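Local coordinates for protein probable amidase (Thermus thermophilus, PDB 2DC0) that belongs to the amidase family, whose members fold around a mixed beta sheet with helices packed against it, at residues 154-159 with 179-184; 254-259 with 399-404. All coordinates share one frame; numbering follows the deposited sequence.

Interaction 1 (154-159 with 179-184)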
# COMPACT_ATOMS: atom_id res chain seq x y z
N ALA A 154 -13.23 -3.85 -29.71
CA ALA A 154 -13.90 -2.72 -30.35
C ALA A 154 -12.87 -1.67 -30.76
O ALA A 154 -12.86 -1.19 -31.89
CB ALA A 154 -14.92 -2.11 -29.39
N VAL A 155 -11.98 -1.33 -29.83
CA VAL A 155 -10.93 -0.34 -30.09
C VAL A 155 -9.98 -0.82 -31.19
O VAL A 155 -9.58 -0.04 -32.06
CB VAL A 155 -10.11 -0.04 -28.80
CG1 VAL A 155 -8.92 0.87 -29.11
CG2 VAL A 155 -11.01 0.61 -27.76
N ALA A 156 -9.63 -2.10 -31.16
CA ALA A 156 -8.74 -2.65 -32.17
C ALA A 156 -9.35 -2.61 -33.57
O ALA A 156 -8.65 -2.38 -34.55
CB ALA A 156 -8.38 -4.08 -31.81
N LEU A 157 -10.66 -2.82 -33.65
CA LEU A 157 -11.37 -2.85 -34.93
C LEU A 157 -11.94 -1.51 -35.38
O LEU A 157 -12.53 -1.42 -36.46
CB LEU A 157 -12.48 -3.91 -34.86
CG LEU A 157 -11.99 -5.36 -34.66
CD1 LEU A 157 -13.17 -6.32 -34.56
CD2 LEU A 157 -11.10 -5.73 -35.83
N GLY A 158 -11.78 -0.47 -34.57
CA GLY A 158 -12.30 0.83 -34.95
C GLY A 158 -13.77 1.02 -34.62
O GLY A 158 -14.40 1.94 -35.12
N ILE A 159 -14.32 0.15 -33.78
CA ILE A 159 -15.72 0.27 -33.37
C ILE A 159 -15.67 1.26 -32.22
O ILE A 159 -15.71 0.88 -31.04
CB ILE A 159 -16.29 -1.08 -32.91
CG1 ILE A 159 -16.12 -2.12 -34.02
CG2 ILE A 159 -17.76 -0.94 -32.55
CD1 ILE A 159 -16.31 -3.58 -33.59
N ASN A 179 -5.19 -8.24 -28.06
CA ASN A 179 -5.73 -7.62 -29.26
C ASN A 179 -4.87 -6.54 -29.91
O ASN A 179 -5.26 -5.97 -30.93
CB ASN A 179 -7.14 -7.09 -28.95
CG ASN A 179 -8.11 -8.22 -28.59
OD1 ASN A 179 -8.55 -8.98 -29.46
ND2 ASN A 179 -8.44 -8.33 -27.31
N GLY A 180 -3.71 -6.25 -29.32
CA GLY A 180 -2.82 -5.26 -29.91
C GLY A 180 -3.19 -3.80 -29.75
O GLY A 180 -2.94 -2.98 -30.64
N VAL A 181 -3.81 -3.44 -28.62
CA VAL A 181 -4.14 -2.05 -28.39
C VAL A 181 -3.46 -1.58 -27.11
O VAL A 181 -2.73 -2.34 -26.47
CB VAL A 181 -5.68 -1.82 -28.31
CG1 VAL A 181 -6.32 -2.13 -29.66
CG2 VAL A 181 -6.30 -2.69 -27.23
N VAL A 182 -3.69 -0.32 -26.75
CA VAL A 182 -3.09 0.26 -25.56
C VAL A 182 -4.08 0.19 -24.41
O VAL A 182 -5.26 0.47 -24.58
CB VAL A 182 -2.71 1.74 -25.80
CG1 VAL A 182 -2.25 2.39 -24.50
CG2 VAL A 182 -1.60 1.83 -26.84
N GLY A 183 -3.60 -0.21 -23.24
CA GLY A 183 -4.48 -0.29 -22.09
C GLY A 183 -3.78 0.33 -20.90
O GLY A 183 -2.65 -0.04 -20.59
N PHE A 184 -4.41 1.29 -20.24
CA PHE A 184 -3.75 1.90 -19.09
C PHE A 184 -4.51 1.74 -17.78
O PHE A 184 -5.68 2.09 -17.67
CB PHE A 184 -3.49 3.39 -19.35
CG PHE A 184 -2.74 4.08 -18.24
CD1 PHE A 184 -1.51 3.59 -17.79
CD2 PHE A 184 -3.26 5.22 -17.63
CE1 PHE A 184 -0.81 4.23 -16.76
CE2 PHE A 184 -2.58 5.86 -16.60
CZ PHE A 184 -1.35 5.37 -16.16

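Interaction 2 (254-259 with 399-404)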
# COMPACT_ATOMS: atom_id res chain seq x y z
N ARG A 254 9.59 -15.03 -24.56
CA ARG A 254 10.86 -14.86 -23.88
C ARG A 254 11.86 -14.29 -24.88
O ARG A 254 12.63 -13.39 -24.57
CB ARG A 254 11.38 -16.21 -23.38
CG ARG A 254 12.74 -16.14 -22.72
CD ARG A 254 12.57 -16.31 -21.24
NE ARG A 254 12.95 -15.13 -20.49
CZ ARG A 254 12.72 -14.98 -19.20
NH1 ARG A 254 12.10 -15.93 -18.52
NH2 ARG A 254 13.11 -13.87 -18.59
N LYS A 255 11.85 -14.85 -26.09
CA LYS A 255 12.77 -14.39 -27.14
C LYS A 255 12.48 -12.96 -27.56
O LYS A 255 13.40 -12.16 -27.74
CB LYS A 255 12.69 -15.34 -28.34
CG LYS A 255 13.24 -16.74 -28.02
CD LYS A 255 12.82 -17.79 -29.05
CE LYS A 255 13.40 -17.52 -30.43
NZ LYS A 255 13.03 -18.62 -31.36
N ALA A 256 11.20 -12.63 -27.72
CA ALA A 256 10.83 -11.27 -28.12
C ALA A 256 11.25 -10.28 -27.03
O ALA A 256 11.79 -9.21 -27.33
CB ALA A 256 9.33 -11.17 -28.37
N PHE A 257 11.00 -10.62 -25.78
CA PHE A 257 11.34 -9.74 -24.67
C PHE A 257 12.85 -9.53 -24.59
O PHE A 257 13.33 -8.41 -24.38
CB PHE A 257 10.81 -10.31 -23.36
CG PHE A 257 11.01 -9.40 -22.18
CD1 PHE A 257 10.49 -8.11 -22.18
CD2 PHE A 257 11.68 -9.85 -21.05
CE1 PHE A 257 10.64 -7.28 -21.07
CE2 PHE A 257 11.83 -9.03 -19.94
CZ PHE A 257 11.31 -7.75 -19.94
N THR A 258 13.60 -10.62 -24.75
CA THR A 258 15.06 -10.57 -24.71
C THR A 258 15.59 -9.65 -25.81
O THR A 258 16.54 -8.89 -25.60
CB THR A 258 15.67 -11.99 -24.87
OG1 THR A 258 15.30 -12.79 -23.75
CG2 THR A 258 17.19 -11.91 -24.95
N ARG A 259 14.98 -9.73 -26.99
CA ARG A 259 15.38 -8.90 -28.13
C ARG A 259 15.24 -7.42 -27.76
O ARG A 259 16.13 -6.60 -28.04
CB ARG A 259 14.51 -9.20 -29.34
CG ARG A 259 14.66 -8.21 -30.50
CD ARG A 259 13.63 -8.48 -31.59
NE ARG A 259 13.68 -7.48 -32.65
CZ ARG A 259 12.82 -7.42 -33.67
NH1 ARG A 259 11.85 -8.31 -33.77
NH2 ARG A 259 12.95 -6.47 -34.59
N PRO A 399 1.53 -2.65 -27.26
CA PRO A 399 2.09 -3.66 -28.17
C PRO A 399 3.58 -3.54 -28.35
O PRO A 399 4.10 -2.44 -28.50
CB PRO A 399 1.34 -3.41 -29.48
CG PRO A 399 0.07 -2.75 -29.04
CD PRO A 399 0.54 -1.82 -27.96
N PHE A 400 4.29 -4.67 -28.36
CA PHE A 400 5.73 -4.62 -28.55
C PHE A 400 6.25 -5.76 -29.43
O PHE A 400 7.38 -5.70 -29.91
CB PHE A 400 6.44 -4.61 -27.19
CG PHE A 400 6.85 -5.97 -26.69
CD1 PHE A 400 8.15 -6.44 -26.89
CD2 PHE A 400 5.96 -6.76 -25.98
CE1 PHE A 400 8.54 -7.68 -26.39
CE2 PHE A 400 6.34 -8.00 -25.47
CZ PHE A 400 7.63 -8.47 -25.68
N ALA A 401 5.43 -6.78 -29.64
CA ALA A 401 5.86 -7.91 -30.46
C ALA A 401 4.70 -8.70 -31.08
O ALA A 401 3.53 -8.43 -30.80
CB ALA A 401 6.74 -8.84 -29.63
N LYS A 402 5.06 -9.67 -31.91
CA LYS A 402 4.10 -10.54 -32.60
C LYS A 402 4.58 -11.99 -32.51
O LYS A 402 5.76 -12.27 -32.74
CB LYS A 402 4.01 -10.17 -34.08
CG LYS A 402 3.53 -8.77 -34.39
CD LYS A 402 2.03 -8.63 -34.23
CE LYS A 402 1.54 -7.29 -34.77
NZ LYS A 402 0.07 -7.10 -34.60
N VAL A 403 3.67 -12.90 -32.18
CA VAL A 403 3.99 -14.32 -32.09
C VAL A 403 2.80 -15.04 -32.73
O VAL A 403 1.65 -14.78 -32.38
CB VAL A 403 4.18 -14.77 -30.61
CG1 VAL A 403 4.37 -16.28 -30.54
CG2 VAL A 403 5.39 -14.07 -30.02
N GLU A 404 3.09 -15.93 -33.67
CA GLU A 404 2.04 -16.67 -34.37
C GLU A 404 1.14 -15.70 -35.16
O GLU A 404 -0.06 -15.94 -35.30
CB GLU A 404 1.21 -17.50 -33.39
CG GLU A 404 1.94 -18.75 -32.89
CD GLU A 404 1.22 -19.46 -31.75
OE1 GLU A 404 -0.03 -19.37 -31.68
OE2 GLU A 404 1.89 -20.12 -30.94

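Interaction 1 (154-159 with 179-184)
V181 meets the last turn of helix 149-157 with a single methyl, CG1, which pushes between V155 and A156. It lies 3.5 Å from A156 CA, and the same V181 CG1 is 3.6 Å from A156 CB, so it rests on the helix backbone as well as on the side chain. V155 comes in roughly at right angles to this: its CG1 sits 4.0 Å from V181 CG1, the two isopropyl groups crossing at a slant. The torsions explain the choice of branch. In V181 CG1 lies anti to the carbonyl carbon and beside the backbone N (chi1 -65°), which aims it at the helix, while V155 has its CG1 anti to the backbone N (chi1 174°). V155 also touches L209 on strand 206-210.

Both helices finish in a Schellman motif, with G158 and G180 supplying the positive phi of each. In the first, I159 N returns to A154 O at 2.7 Å. Helix 149-157 begins within the glycine- and serine-rich segment of the amidase family, and here its C-terminal turn is packed against the turn leading from helix 173-179 into strand 182-185. The polar backbone of that end is taken up nearby: V155 O accepts a bond from R211 NH1, and L157 O one from R27 NE.

The second neighbour of A156 is N179, at the C-terminal end of helix 173-179. A156 CB lies 3.8 Å from N179 O and faces N179 CB at 4.3 Å, a looser apolar approach to the aliphatic start of the asparagine. The amide is engaged elsewhere: OD1 accepts from A137 N and ND2 gives bonds to P175 O and A144 O, which should fix the way the group is turned.

Interaction 2 (254-259 with 399-404)
A256 sets its methyl against two residues of strand 395-403: A256 CB is 3.7 Å from A401 CB and 4.1 Å from F400 CE1. The phenyl ring comes in edge first, with F400 CE1 3.7 Å from A256 O and F400 CZ 4.3 Å from F257 CB. Its plane carries on toward A256 O and F257 N, so ring edge meets helix backbone while one face lies beneath A401 CB, 3.8 Å above the ring centre. The first torsion of F400 (chi1 93°) is well off a staggered value. F400 and A401 together face V408 in a classic beta bulge, which lets two successive residues both point at the helix.

Away from this tight patch the contact thins quickly. K255 and T258 lie on the exposed side of the helix, and K402 sends its chain away from it. T258 OG1 turns back instead to R254 O at 2.9 Å, and T258 N reaches the same oxygen from the opposite face of its plane. R254 itself forms a salt bridge with E371.

Segments 254-259 and 399-403 run roughly antiparallel, at 141°, their axes 8.8 Å apart at closest. F257 and F400 both rest on L410 of strand 406-413, and F257 also touches L245 of helix 242-245, while F400 reaches L260 one turn on in helix 251-263.

From the N terminus, interaction 1 comes first: it closes a short loop of 19 residues that carries strand 163-166 and most of helix 173-179. Interaction 2 opens only afterwards and spans 139 residues, about half of them helical, before strand 395-403 comes back to helix 251-263. The two loops therefore run in series and neither nests nor crosses. They join in the large mixed sheet, where strands 182-185 and 395-403 are antiparallel neighbours, linked by backbone bonding between G183 and A397. At the seam G180 O lies 3.4 Å from P399 CG. With centres about 19 Å apart, the contacts bind helix 149-157 to the turn that leads into strand 182-185, and helix 251-263 to strand 395-403.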